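Local coordinates for protein assemblin (Human herpesvirus 3, PDB 1VZV) that is a serine protease that probably cleaves the viral assembly protein after the procapsid has formed so that the capsid can mature, and is active as a dimer, at residues L3-Y8 / G65-P70; I36-D41 / V130-V135; V48-A53 / L177-K182; S82-N87 / L99-N104. All coordinates share one frame; numbering follows the deposited sequence.

Contact 1 (L3-Y8 / G65-P70); sequences LYVAGY and GIVRCP
The phenol of Y4 is the flat side chain of this contact: I66 CD1 approaches its hydroxyl end, 3.4 Å from Y4 OH, while the carbonyl oxygen of G65 lies beside the other end, 3.8 Å from Y4 CD2. I66 lies alongside the phenol and points the same way, its CG1 anti to the backbone N (chi1 -167°). These two residues form the non-hydrogen-bonded pair of an antiparallel strand pairing, flanked by the hydrogen-bonded pairs L3-V67 and V5-G65. V67 N gives its hydrogen to L3 O at 2.9 Å, and L3 N returns one to V67 O. V5 and G65 exchange the same two bonds, with G65 N 2.8 Å from V5 O. Y4 CA adds a CA-H...O contact to G65 O, at 3.2 Å. On the sheet face of L3, V5 and V67, glycine contributes no side chain beside V5, and V5 CG2 meets V67 CG2 diagonally at 3.8 Å. L3 rests there on L99 and V102 of helix 96-105, whereas I66 packs against I52 on the other face. Four backbone bonds thus join the strands, and the side chains meeting across them are hydrocarbon apart from the Y4 hydroxyl, suited to the protein's buried interior.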
loop_
_atom_site.group_PDB
_atom_site.type_symbol
_atom_site.label_atom_id
_atom_site.label_comp_id
_atom_site.label_asym_id
_atom_site.label_seq_id
_atom_site.Cartn_x
_atom_site.Cartn_y
_atom_site.Cartn_z
ATOM N N LEU A 3 -10.335 18.809 6.911
ATOM C CA LEU A 3 -10.172 17.753 7.861
ATOM C C LEU A 3 -9.266 18.340 8.897
ATOM O O LEU A 3 -8.404 19.157 8.590
ATOM C CB LEU A 3 -9.470 16.570 7.223
ATOM C CG LEU A 3 -10.268 15.552 6.407
ATOM C CD1 LEU A 3 -11.084 16.266 5.322
ATOM C CD2 LEU A 3 -9.301 14.511 5.812
ATOM N N TYR A 4 -9.510 17.982 10.141
ATOM C CA TYR A 4 -8.683 18.442 11.221
ATOM C C TYR A 4 -8.071 17.178 11.713
ATOM O O TYR A 4 -8.736 16.143 11.757
ATOM C CB TYR A 4 -9.528 19.083 12.302
ATOM C CG TYR A 4 -10.112 20.359 11.820
ATOM C CD1 TYR A 4 -11.251 20.359 11.023
ATOM C CD2 TYR A 4 -9.446 21.561 12.029
ATOM C CE1 TYR A 4 -11.700 21.505 10.434
ATOM C CE2 TYR A 4 -9.895 22.729 11.436
ATOM C CZ TYR A 4 -11.019 22.685 10.637
ATOM O OH TYR A 4 -11.444 23.825 10.020
ATOM N N VAL A 5 -6.777 17.244 11.982
ATOM C CA VAL A 5 -6.020 16.112 12.480
ATOM C C VAL A 5 -5.456 16.582 13.814
ATOM O O VAL A 5 -5.072 17.750 13.934
ATOM C CB VAL A 5 -4.845 15.811 11.551
ATOM C CG1 VAL A 5 -4.215 14.499 11.909
ATOM C CG2 VAL A 5 -5.294 15.813 10.129
ATOM N N ALA A 6 -5.460 15.713 14.819
ATOM C CA ALA A 6 -4.916 16.059 16.126
ATOM C C ALA A 6 -4.256 14.813 16.717
ATOM O O ALA A 6 -4.731 13.702 16.503
ATOM C CB ALA A 6 -6.005 16.572 17.036
ATOM N N GLY A 7 -3.132 14.985 17.405
ATOM C CA GLY A 7 -2.433 13.859 17.994
ATOM C C GLY A 7 -1.186 14.387 18.660
ATOM O O GLY A 7 -0.949 15.592 18.643
ATOM N N TYR A 8 -0.402 13.507 19.272
ATOM C CA TYR A 8 0.835 13.899 19.940
ATOM C C TYR A 8 1.998 13.782 18.991
ATOM O O TYR A 8 2.201 12.741 18.366
ATOM C CB TYR A 8 1.152 12.972 21.094
ATOM C CG TYR A 8 0.195 12.971 22.244
ATOM C CD1 TYR A 8 0.323 13.890 23.261
ATOM C CD2 TYR A 8 -0.754 11.970 22.375
ATOM C CE1 TYR A 8 -0.436 13.817 24.368
ATOM C CE2 TYR A 8 -1.521 11.891 23.483
ATOM C CZ TYR A 8 -1.354 12.817 24.483
ATOM O OH TYR A 8 -2.086 12.719 25.642
ATOM N N GLY A 65 -4.186 20.308 13.361
ATOM C CA GLY A 65 -3.777 20.864 12.102
ATOM C C GLY A 65 -4.925 20.810 11.142
ATOM O O GLY A 65 -5.955 20.177 11.416
ATOM N N ILE A 66 -4.777 21.525 10.038
ATOM C CA ILE A 66 -5.807 21.517 9.030
ATOM C C ILE A 66 -5.250 20.938 7.713
ATOM O O ILE A 66 -4.096 21.190 7.331
ATOM C CB ILE A 66 -6.463 22.923 8.870
ATOM C CG1 ILE A 66 -7.735 22.823 8.038
ATOM C CG2 ILE A 66 -5.514 23.912 8.238
ATOM C CD1 ILE A 66 -8.606 24.024 8.165
ATOM N N VAL A 67 -6.022 20.022 7.133
ATOM C CA VAL A 67 -5.688 19.378 5.872
ATOM C C VAL A 67 -6.864 19.716 4.951
ATOM O O VAL A 67 -7.949 19.137 5.024
ATOM C CB VAL A 67 -5.452 17.829 6.044
ATOM C CG1 VAL A 67 -5.257 17.139 4.693
ATOM C CG2 VAL A 67 -4.229 17.588 6.926
ATOM N N ARG A 68 -6.666 20.772 4.183
ATOM C CA ARG A 68 -7.654 21.253 3.243
ATOM C C ARG A 68 -6.967 21.259 1.873
ATOM O O ARG A 68 -6.317 22.237 1.503
ATOM C CB ARG A 68 -8.083 22.665 3.651
ATOM C CG ARG A 68 -9.155 23.311 2.780
ATOM C CD ARG A 68 -9.375 24.760 3.231
ATOM N NE ARG A 68 -10.131 24.851 4.477
ATOM C CZ ARG A 68 -11.399 25.264 4.542
ATOM N NH1 ARG A 68 -12.006 25.725 3.442
ATOM N NH2 ARG A 68 -12.043 25.288 5.720
ATOM N N CYS A 69 -7.035 20.124 1.176
ATOM C CA CYS A 69 -6.438 19.953 -0.157
ATOM C C CYS A 69 -7.477 19.226 -1.008
ATOM O O CYS A 69 -7.759 18.053 -0.807
ATOM C CB CYS A 69 -5.118 19.143 -0.083
ATOM S SG CYS A 69 -4.474 18.576 -1.705
ATOM N N PRO A 70 -8.093 19.926 -1.954
ATOM C CA PRO A 70 -9.091 19.222 -2.754
ATOM C C PRO A 70 -8.562 18.021 -3.504
ATOM O O PRO A 70 -9.266 17.023 -3.619
ATOM C CB PRO A 70 -9.621 20.308 -3.698
ATOM C CG PRO A 70 -8.454 21.225 -3.865
ATOM C CD PRO A 70 -7.900 21.303 -2.430
#

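Contact 2 (I36-D41 / V130-V135); sequences IPINID and VALCVV
I38 and V130 lie side by side and point the same way, the CG1 branch of I38 resting 3.7 Å from V130 CB. That branch is anti to the carbonyl carbon (chi1 -85°), which turns it to V130 and leaves CG2 for the next residue on the same face: I38 CG2 meets L132 CG at 4.2 Å, these two side chains crossing obliquely. I36 CG2 touches V130 CG2 from just before the strand. On the opposite face N39 turns OD1 to within 4.2 Å of A131 CB. Strands 37-40 and 129-133 run parallel here, within a sheet otherwise paired antiparallel, and the backbone hydrogen bonds alternate between them: V130 N donates to P37 O, N39 N to V130 O at 3.1 Å, and L132 N to N39 O, followed by a weak bond from D41 N to L132 O. The face of N39 and A131 is that of the catalytic triad H42, S110 and H129. A131 touches H42 and S110, and the nearest side-chain atoms of N39 and H129 are about 3 Å apart. Just past the strand, D41 OD1 is hydrogen-bonded to H81 NE2 of the second subunit, while I40 leans on V191 of helix 185-197.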
loop_
_atom_site.group_PDB
_atom_site.type_symbol
_atom_site.label_atom_id
_atom_site.label_comp_id
_atom_site.label_asym_id
_atom_site.label_seq_id
_atom_site.Cartn_x
_atom_site.Cartn_y
_atom_site.Cartn_z
ATOM N N ILE A 36 4.226 26.045 10.854
ATOM C CA ILE A 36 4.530 24.661 10.527
ATOM C C ILE A 36 3.544 24.005 9.594
ATOM O O ILE A 36 2.342 24.014 9.853
ATOM C CB ILE A 36 4.602 23.842 11.797
ATOM C CG1 ILE A 36 5.657 24.444 12.712
ATOM C CG2 ILE A 36 4.951 22.416 11.484
ATOM C CD1 ILE A 36 5.852 23.658 13.974
ATOM N N PRO A 37 4.047 23.397 8.509
ATOM C CA PRO A 37 3.248 22.715 7.496
ATOM C C PRO A 37 3.138 21.196 7.624
ATOM O O PRO A 37 3.989 20.524 8.205
ATOM C CB PRO A 37 3.951 23.118 6.211
ATOM C CG PRO A 37 5.381 23.024 6.610
ATOM C CD PRO A 37 5.411 23.642 8.006
ATOM N N ILE A 38 2.091 20.672 7.006
ATOM C CA ILE A 38 1.786 19.257 7.003
ATOM C C ILE A 38 1.888 18.714 5.580
ATOM O O ILE A 38 1.154 19.122 4.687
ATOM C CB ILE A 38 0.356 19.027 7.591
ATOM C CG1 ILE A 38 0.432 18.945 9.106
ATOM C CG2 ILE A 38 -0.317 17.787 7.023
ATOM C CD1 ILE A 38 -0.871 18.593 9.745
ATOM N N ASN A 39 2.848 17.846 5.341
ATOM C CA ASN A 39 2.961 17.269 4.021
ATOM C C ASN A 39 2.896 15.761 4.176
ATOM O O ASN A 39 2.863 15.256 5.296
ATOM C CB ASN A 39 4.225 17.753 3.277
ATOM C CG ASN A 39 5.518 17.245 3.881
ATOM O OD1 ASN A 39 5.568 16.160 4.462
ATOM N ND2 ASN A 39 6.593 18.021 3.714
ATOM N N ILE A 40 2.875 15.048 3.063
ATOM C CA ILE A 40 2.781 13.594 3.061
ATOM C C ILE A 40 4.133 12.979 2.690
ATOM O O ILE A 40 4.745 13.423 1.748
ATOM C CB ILE A 40 1.735 13.165 1.997
ATOM C CG1 ILE A 40 0.358 13.738 2.318
ATOM C CG2 ILE A 40 1.735 11.651 1.808
ATOM C CD1 ILE A 40 -0.620 13.523 1.221
ATOM N N ASP A 41 4.599 11.981 3.432
ATOM C CA ASP A 41 5.864 11.290 3.134
ATOM C C ASP A 41 7.093 12.181 3.322
ATOM O O ASP A 41 8.206 11.808 2.921
ATOM C CB ASP A 41 5.816 10.734 1.680
ATOM C CG ASP A 41 7.060 9.855 1.286
ATOM O OD1 ASP A 41 7.401 8.934 2.068
ATOM O OD2 ASP A 41 7.658 10.051 0.175
ATOM N N VAL A 130 5.420 18.401 9.798
ATOM C CA VAL A 130 4.702 17.223 10.299
ATOM C C VAL A 130 4.359 16.345 9.087
ATOM O O VAL A 130 3.685 16.818 8.171
ATOM C CB VAL A 130 3.351 17.669 10.949
ATOM C CG1 VAL A 130 2.433 16.484 11.163
ATOM C CG2 VAL A 130 3.609 18.426 12.263
ATOM N N ALA A 131 4.777 15.078 9.077
ATOM C CA ALA A 131 4.497 14.190 7.957
ATOM C C ALA A 131 3.359 13.220 8.265
ATOM O O ALA A 131 3.158 12.828 9.404
ATOM C CB ALA A 131 5.719 13.435 7.613
ATOM N N LEU A 132 2.552 12.900 7.269
ATOM C CA LEU A 132 1.481 11.935 7.466
ATOM C C LEU A 132 2.063 10.631 6.894
ATOM O O LEU A 132 2.729 10.662 5.868
ATOM C CB LEU A 132 0.203 12.363 6.719
ATOM C CG LEU A 132 -0.596 13.606 7.163
ATOM C CD1 LEU A 132 -1.799 13.741 6.269
ATOM C CD2 LEU A 132 -1.019 13.535 8.626
ATOM N N CYS A 133 1.792 9.489 7.514
ATOM C CA CYS A 133 2.380 8.241 7.047
ATOM C C CYS A 133 1.667 7.033 7.654
ATOM O O CYS A 133 0.738 7.213 8.412
ATOM C CB CYS A 133 3.834 8.253 7.514
ATOM S SG CYS A 133 4.018 8.740 9.287
ATOM N N VAL A 134 2.086 5.807 7.329
ATOM C CA VAL A 134 1.469 4.621 7.930
ATOM C C VAL A 134 1.777 4.643 9.424
ATOM O O VAL A 134 0.899 4.910 10.242
ATOM C CB VAL A 134 1.992 3.327 7.328
ATOM C CG1 VAL A 134 1.506 2.116 8.115
ATOM C CG2 VAL A 134 1.504 3.222 5.935
ATOM N N VAL A 135 3.018 4.364 9.799
ATOM C CA VAL A 135 3.374 4.413 11.205
ATOM C C VAL A 135 4.655 5.187 11.345
ATOM O O VAL A 135 5.504 5.162 10.457
ATOM C CB VAL A 135 3.522 3.042 11.820
ATOM C CG1 VAL A 135 2.427 2.124 11.282
ATOM C CG2 VAL A 135 4.929 2.500 11.619
#

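Contact 3 (V48-A53 / L177-K182); sequences VGEVIA and LNKVWK
W181 lies flat over G49, and this CH-pi contact carries most of the approach: G49 CA sits 3.7 Å from the centroid of the six-membered ring, 16° off its normal. The strand backbone at G49 thus comes up to the indole, CA over the ring centre, and E50 N lies over the same face nearer the rim. K179 CG, from the same loop as W181, lies over the opposite face toward the rim. Van der Waals contacts extend this: W181 CB lies 3.7 Å from the backbone carbon V48 C, and E50 CG meets W181 CZ2 at 3.9 Å, the glutamate chain crossing the indole at about a right angle. E50 CG sits between the backbone N and the carbonyl carbon (chi1 78°), which places it beside W181 CZ2. The one charged interaction is a long salt bridge, E50 OE2 to K179 NZ at 3.6 Å. E50 OE2 also has a hydrogen bond with Y174 OH, which probably fixes the carboxylate more firmly than the lysine does. No hydrogen bond joins the two segments. V48 and G49 form a classic beta bulge facing I38 in strand 37-40, and E50 pairs by backbone with I66 in strand 61-67. The loop between helices 161-173 and 185-197 brings W181 across this point, where it also touches I66 and R68 and shares a backbone hydrogen bond with R68.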
loop_
_atom_site.group_PDB
_atom_site.type_symbol
_atom_site.label_atom_id
_atom_site.label_comp_id
_atom_site.label_asym_id
_atom_site.label_seq_id
_atom_site.Cartn_x
_atom_site.Cartn_y
_atom_site.Cartn_z
ATOM N N VAL A 48 -0.077 19.540 2.197
ATOM C CA VAL A 48 -1.533 19.505 2.046
ATOM C C VAL A 48 -2.330 20.159 3.173
ATOM O O VAL A 48 -3.547 19.952 3.270
ATOM C CB VAL A 48 -2.023 18.047 1.952
ATOM C CG1 VAL A 48 -1.557 17.413 0.654
ATOM C CG2 VAL A 48 -1.505 17.257 3.147
ATOM N N GLY A 49 -1.661 20.932 4.019
ATOM C CA GLY A 49 -2.345 21.571 5.120
ATOM C C GLY A 49 -1.292 22.211 5.981
ATOM O O GLY A 49 -0.136 22.318 5.546
ATOM N N GLU A 50 -1.671 22.660 7.177
ATOM C CA GLU A 50 -0.723 23.289 8.096
ATOM C C GLU A 50 -1.170 23.194 9.555
ATOM O O GLU A 50 -2.356 23.400 9.869
ATOM C CB GLU A 50 -0.491 24.764 7.728
ATOM C CG GLU A 50 -1.604 25.748 8.157
ATOM C CD GLU A 50 -1.138 27.209 8.169
ATOM O OE1 GLU A 50 -0.066 27.501 8.733
ATOM O OE2 GLU A 50 -1.845 28.065 7.611
ATOM N N VAL A 51 -0.227 22.851 10.434
ATOM C CA VAL A 51 -0.477 22.761 11.879
ATOM C C VAL A 51 -0.995 24.133 12.350
ATOM O O VAL A 51 -0.278 25.128 12.251
ATOM C CB VAL A 51 0.855 22.429 12.653
ATOM C CG1 VAL A 51 0.802 22.924 14.097
ATOM C CG2 VAL A 51 1.109 20.940 12.651
ATOM N N ILE A 52 -2.224 24.193 12.855
ATOM C CA ILE A 52 -2.745 25.471 13.314
ATOM C C ILE A 52 -2.414 25.773 14.767
ATOM O O ILE A 52 -2.604 26.898 15.198
ATOM C CB ILE A 52 -4.272 25.647 13.045
ATOM C CG1 ILE A 52 -5.108 24.903 14.066
ATOM C CG2 ILE A 52 -4.634 25.158 11.645
ATOM C CD1 ILE A 52 -6.570 24.813 13.669
ATOM N N ALA A 53 -1.890 24.789 15.502
ATOM C CA ALA A 53 -1.523 24.963 16.917
ATOM C C ALA A 53 -0.906 23.722 17.561
ATOM O O ALA A 53 -1.293 22.598 17.259
ATOM C CB ALA A 53 -2.735 25.400 17.736
ATOM N N LEU A 177 -8.339 29.610 7.695
ATOM C CA LEU A 177 -8.984 28.312 7.679
ATOM C C LEU A 177 -9.778 28.148 6.365
ATOM O O LEU A 177 -10.734 27.387 6.316
ATOM C CB LEU A 177 -9.887 28.131 8.897
ATOM C CG LEU A 177 -11.127 29.035 8.906
ATOM C CD1 LEU A 177 -12.348 28.269 9.424
ATOM C CD2 LEU A 177 -10.866 30.335 9.709
ATOM N N ASN A 178 -9.390 28.896 5.324
ATOM C CA ASN A 178 -10.022 28.858 3.988
ATOM C C ASN A 178 -9.000 28.287 2.969
ATOM O O ASN A 178 -9.364 27.604 1.980
ATOM C CB ASN A 178 -10.425 30.287 3.543
ATOM C CG ASN A 178 -9.900 30.649 2.114
ATOM O OD1 ASN A 178 -8.698 30.928 1.920
ATOM N ND2 ASN A 178 -10.798 30.594 1.116
ATOM N N LYS A 179 -7.759 28.736 3.151
ATOM C CA LYS A 179 -6.606 28.357 2.359
ATOM C C LYS A 179 -6.767 26.941 1.812
ATOM O O LYS A 179 -6.862 26.018 2.598
ATOM C CB LYS A 179 -5.421 28.354 3.317
ATOM C CG LYS A 179 -4.169 29.001 2.855
ATOM C CD LYS A 179 -3.223 29.039 4.030
ATOM C CE LYS A 179 -1.962 29.848 3.723
ATOM N NZ LYS A 179 -1.347 30.467 4.960
ATOM N N VAL A 180 -6.872 26.753 0.502
ATOM C CA VAL A 180 -6.964 25.388 -0.008
ATOM C C VAL A 180 -5.627 24.971 -0.666
ATOM O O VAL A 180 -5.147 25.603 -1.615
ATOM C CB VAL A 180 -8.220 25.125 -0.932
ATOM C CG1 VAL A 180 -9.457 25.802 -0.364
ATOM C CG2 VAL A 180 -7.985 25.538 -2.365
ATOM N N TRP A 181 -4.970 23.983 -0.065
ATOM C CA TRP A 181 -3.704 23.478 -0.569
ATOM C C TRP A 181 -3.903 22.657 -1.833
ATOM O O TRP A 181 -4.629 21.662 -1.853
ATOM C CB TRP A 181 -2.996 22.660 0.508
ATOM C CG TRP A 181 -2.524 23.526 1.621
ATOM C CD1 TRP A 181 -1.272 24.064 1.769
ATOM C CD2 TRP A 181 -3.319 24.062 2.688
ATOM N NE1 TRP A 181 -1.246 24.918 2.851
ATOM C CE2 TRP A 181 -2.490 24.936 3.433
ATOM C CE3 TRP A 181 -4.649 23.891 3.089
ATOM C CZ2 TRP A 181 -2.958 25.642 4.552
ATOM C CZ3 TRP A 181 -5.110 24.590 4.204
ATOM C CH2 TRP A 181 -4.266 25.454 4.920
ATOM N N LYS A 182 -3.298 23.115 -2.912
ATOM C CA LYS A 182 -3.414 22.414 -4.168
ATOM C C LYS A 182 -2.122 21.717 -4.526
ATOM O O LYS A 182 -1.058 22.357 -4.514
ATOM C CB LYS A 182 -3.781 23.387 -5.278
ATOM C CG LYS A 182 -5.224 23.796 -5.229
ATOM C CD LYS A 182 -5.537 24.848 -6.267
ATOM C CE LYS A 182 -7.037 24.916 -6.511
ATOM N NZ LYS A 182 -7.538 23.691 -7.226
#

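Contact 4 (S82-N87 / L99-N104); sequences SNFFGN and LYLVTN
F84 and Y100 both carry CG anti to the backbone N (chi1 -164° and 177°), which sends the loop ring and the helix ring out toward each other. F84 and F85 pack against each other, F84 CD1 3.5 Å above one face of the F85 ring and offset toward the rim, and both reach Y100 and L101. The edge of F85 is turned to the face of Y100 in an offset edge-to-face pair, centroids 5.1 Å apart and planes at 66°. F85 CE1 comes nearest, 3.4 Å from Y100 CD1. The three rings make an aromatic cluster that ties the loop after helix 70-79 to helix 96-105. F84 and Y100 meet rim to rim, though the exact spacing of those rims is doubtful in the model. L101 splits its two methyls between the phenylalanines: CD1 lies over the face of F84, 4.2 Å from the centroid, in a CH-pi contact, and CD2 comes to the edge of F85. One helical turn on, N104 ND2 sits 4.0 Å above the centre of the Y100 ring and donates to Y100 O at 3.1 Å. The second subunit packs against this group, its M200 on F84 and L101, and its L201 on Y100 and N104.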
loop_
_atom_site.group_PDB
_atom_site.type_symbol
_atom_site.label_atom_id
_atom_site.label_comp_id
_atom_site.label_asym_id
_atom_site.label_seq_id
_atom_site.Cartn_x
_atom_site.Cartn_y
_atom_site.Cartn_z
ATOM N N SER A 82 -14.858 0.358 -7.065
ATOM C CA SER A 82 -16.297 0.662 -7.172
ATOM C C SER A 82 -17.102 0.210 -5.939
ATOM O O SER A 82 -18.270 0.597 -5.778
ATOM C CB SER A 82 -16.916 -0.011 -8.417
ATOM O OG SER A 82 -17.054 0.893 -9.515
ATOM N N ASN A 83 -16.524 -0.654 -5.108
ATOM C CA ASN A 83 -17.256 -1.084 -3.942
ATOM C C ASN A 83 -16.633 -0.886 -2.572
ATOM O O ASN A 83 -16.961 -1.560 -1.581
ATOM C CB ASN A 83 -17.847 -2.457 -4.162
ATOM C CG ASN A 83 -18.967 -2.419 -5.175
ATOM O OD1 ASN A 83 -18.712 -2.354 -6.394
ATOM N ND2 ASN A 83 -20.215 -2.358 -4.685
ATOM N N PHE A 84 -15.699 0.043 -2.511
ATOM C CA PHE A 84 -15.163 0.369 -1.221
ATOM C C PHE A 84 -16.407 1.143 -0.750
ATOM O O PHE A 84 -16.913 2.016 -1.476
ATOM C CB PHE A 84 -13.949 1.291 -1.375
ATOM C CG PHE A 84 -13.116 1.385 -0.141
ATOM C CD1 PHE A 84 -13.471 2.250 0.881
ATOM C CD2 PHE A 84 -12.015 0.556 0.029
ATOM C CE1 PHE A 84 -12.752 2.285 2.049
ATOM C CE2 PHE A 84 -11.291 0.585 1.193
ATOM C CZ PHE A 84 -11.659 1.451 2.211
ATOM N N PHE A 85 -16.968 0.743 0.379
ATOM C CA PHE A 85 -18.180 1.378 0.929
ATOM C C PHE A 85 -19.381 0.678 0.317
ATOM O O PHE A 85 -19.528 0.658 -0.900
ATOM C CB PHE A 85 -18.305 2.885 0.608
ATOM C CG PHE A 85 -17.201 3.736 1.164
ATOM C CD1 PHE A 85 -17.008 3.847 2.528
ATOM C CD2 PHE A 85 -16.350 4.428 0.316
ATOM C CE1 PHE A 85 -15.984 4.634 3.030
ATOM C CE2 PHE A 85 -15.324 5.217 0.807
ATOM C CZ PHE A 85 -15.140 5.321 2.155
ATOM N N GLY A 86 -20.215 0.047 1.139
ATOM C CA GLY A 86 -21.376 -0.607 0.564
ATOM C C GLY A 86 -22.462 0.418 0.281
ATOM O O GLY A 86 -22.183 1.618 0.163
ATOM N N ASN A 87 -23.710 -0.039 0.194
ATOM C CA ASN A 87 -24.803 0.880 -0.034
ATOM C C ASN A 87 -25.243 1.366 1.318
ATOM O O ASN A 87 -25.948 2.363 1.417
ATOM C CB ASN A 87 -25.929 0.213 -0.795
ATOM C CG ASN A 87 -25.549 -0.085 -2.245
ATOM O OD1 ASN A 87 -25.258 0.831 -3.022
ATOM N ND2 ASN A 87 -25.549 -1.366 -2.616
ATOM N N LEU A 99 -12.695 11.273 4.620
ATOM C CA LEU A 99 -12.160 11.068 5.949
ATOM C C LEU A 99 -11.905 9.608 6.271
ATOM O O LEU A 99 -10.935 9.297 6.923
ATOM C CB LEU A 99 -13.104 11.674 6.981
ATOM C CG LEU A 99 -12.603 11.894 8.403
ATOM C CD1 LEU A 99 -11.422 12.814 8.407
ATOM C CD2 LEU A 99 -13.707 12.509 9.188
ATOM N N TYR A 100 -12.775 8.714 5.824
ATOM C CA TYR A 100 -12.620 7.273 6.069
ATOM C C TYR A 100 -11.404 6.695 5.368
ATOM O O TYR A 100 -10.771 5.779 5.892
ATOM C CB TYR A 100 -13.866 6.494 5.615
ATOM C CG TYR A 100 -13.717 5.009 5.780
ATOM C CD1 TYR A 100 -13.121 4.241 4.792
ATOM C CD2 TYR A 100 -14.116 4.382 6.946
ATOM C CE1 TYR A 100 -12.922 2.886 4.964
ATOM C CE2 TYR A 100 -13.924 3.025 7.134
ATOM C CZ TYR A 100 -13.323 2.281 6.136
ATOM O OH TYR A 100 -13.123 0.927 6.310
ATOM N N LEU A 101 -11.165 7.161 4.136
ATOM C CA LEU A 101 -10.037 6.748 3.297
ATOM C C LEU A 101 -8.699 7.257 3.840
ATOM O O LEU A 101 -7.749 6.494 3.978
ATOM C CB LEU A 101 -10.215 7.289 1.875
ATOM C CG LEU A 101 -10.847 6.500 0.733
ATOM C CD1 LEU A 101 -10.410 5.058 0.804
ATOM C CD2 LEU A 101 -12.319 6.594 0.778
ATOM N N VAL A 102 -8.638 8.556 4.130
ATOM C CA VAL A 102 -7.431 9.206 4.631
ATOM C C VAL A 102 -6.999 8.734 6.004
ATOM O O VAL A 102 -5.796 8.703 6.289
ATOM C CB VAL A 102 -7.542 10.751 4.627
ATOM C CG1 VAL A 102 -8.637 11.192 5.512
ATOM C CG2 VAL A 102 -6.261 11.372 5.090
ATOM N N THR A 103 -7.956 8.362 6.852
ATOM C CA THR A 103 -7.614 7.893 8.182
ATOM C C THR A 103 -6.978 6.530 8.087
ATOM O O THR A 103 -5.970 6.308 8.714
ATOM C CB THR A 103 -8.813 7.848 9.158
ATOM O OG1 THR A 103 -9.297 9.166 9.384
ATOM C CG2 THR A 103 -8.390 7.330 10.491
ATOM N N ASN A 104 -7.506 5.641 7.257
ATOM C CA ASN A 104 -6.921 4.310 7.169
ATOM C C ASN A 104 -5.636 4.188 6.340
ATOM O O ASN A 104 -4.800 3.319 6.611
ATOM C CB ASN A 104 -7.961 3.288 6.720
ATOM C CG ASN A 104 -8.913 2.891 7.833
ATOM O OD1 ASN A 104 -8.702 1.901 8.528
ATOM N ND2 ASN A 104 -9.974 3.649 7.990
#

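Contacts 1, 2 and 3 gather on one mixed sheet, their centres about 8 to 13 Å apart. Strands 129-133, 37-40, 47-56, 61-67 and 3-8 follow one another across it, so strand 47-56 of contact 3 bridges the pairings of contacts 2 and 1. Their segments alternate along the chain, bringing distant parts of the sequence together at the sheet whose strands hold S110 and H129, with H42 just past strand 37-40. Contact 4 stands about 18 Å from contact 1 and about 21 to 23 Å from the others, centre to centre. It follows contact 1 in sequence and joins it through helix 96-105, which packs on L3. Contacts 2 and 4 both reach the second subunit of the dimer, the active species.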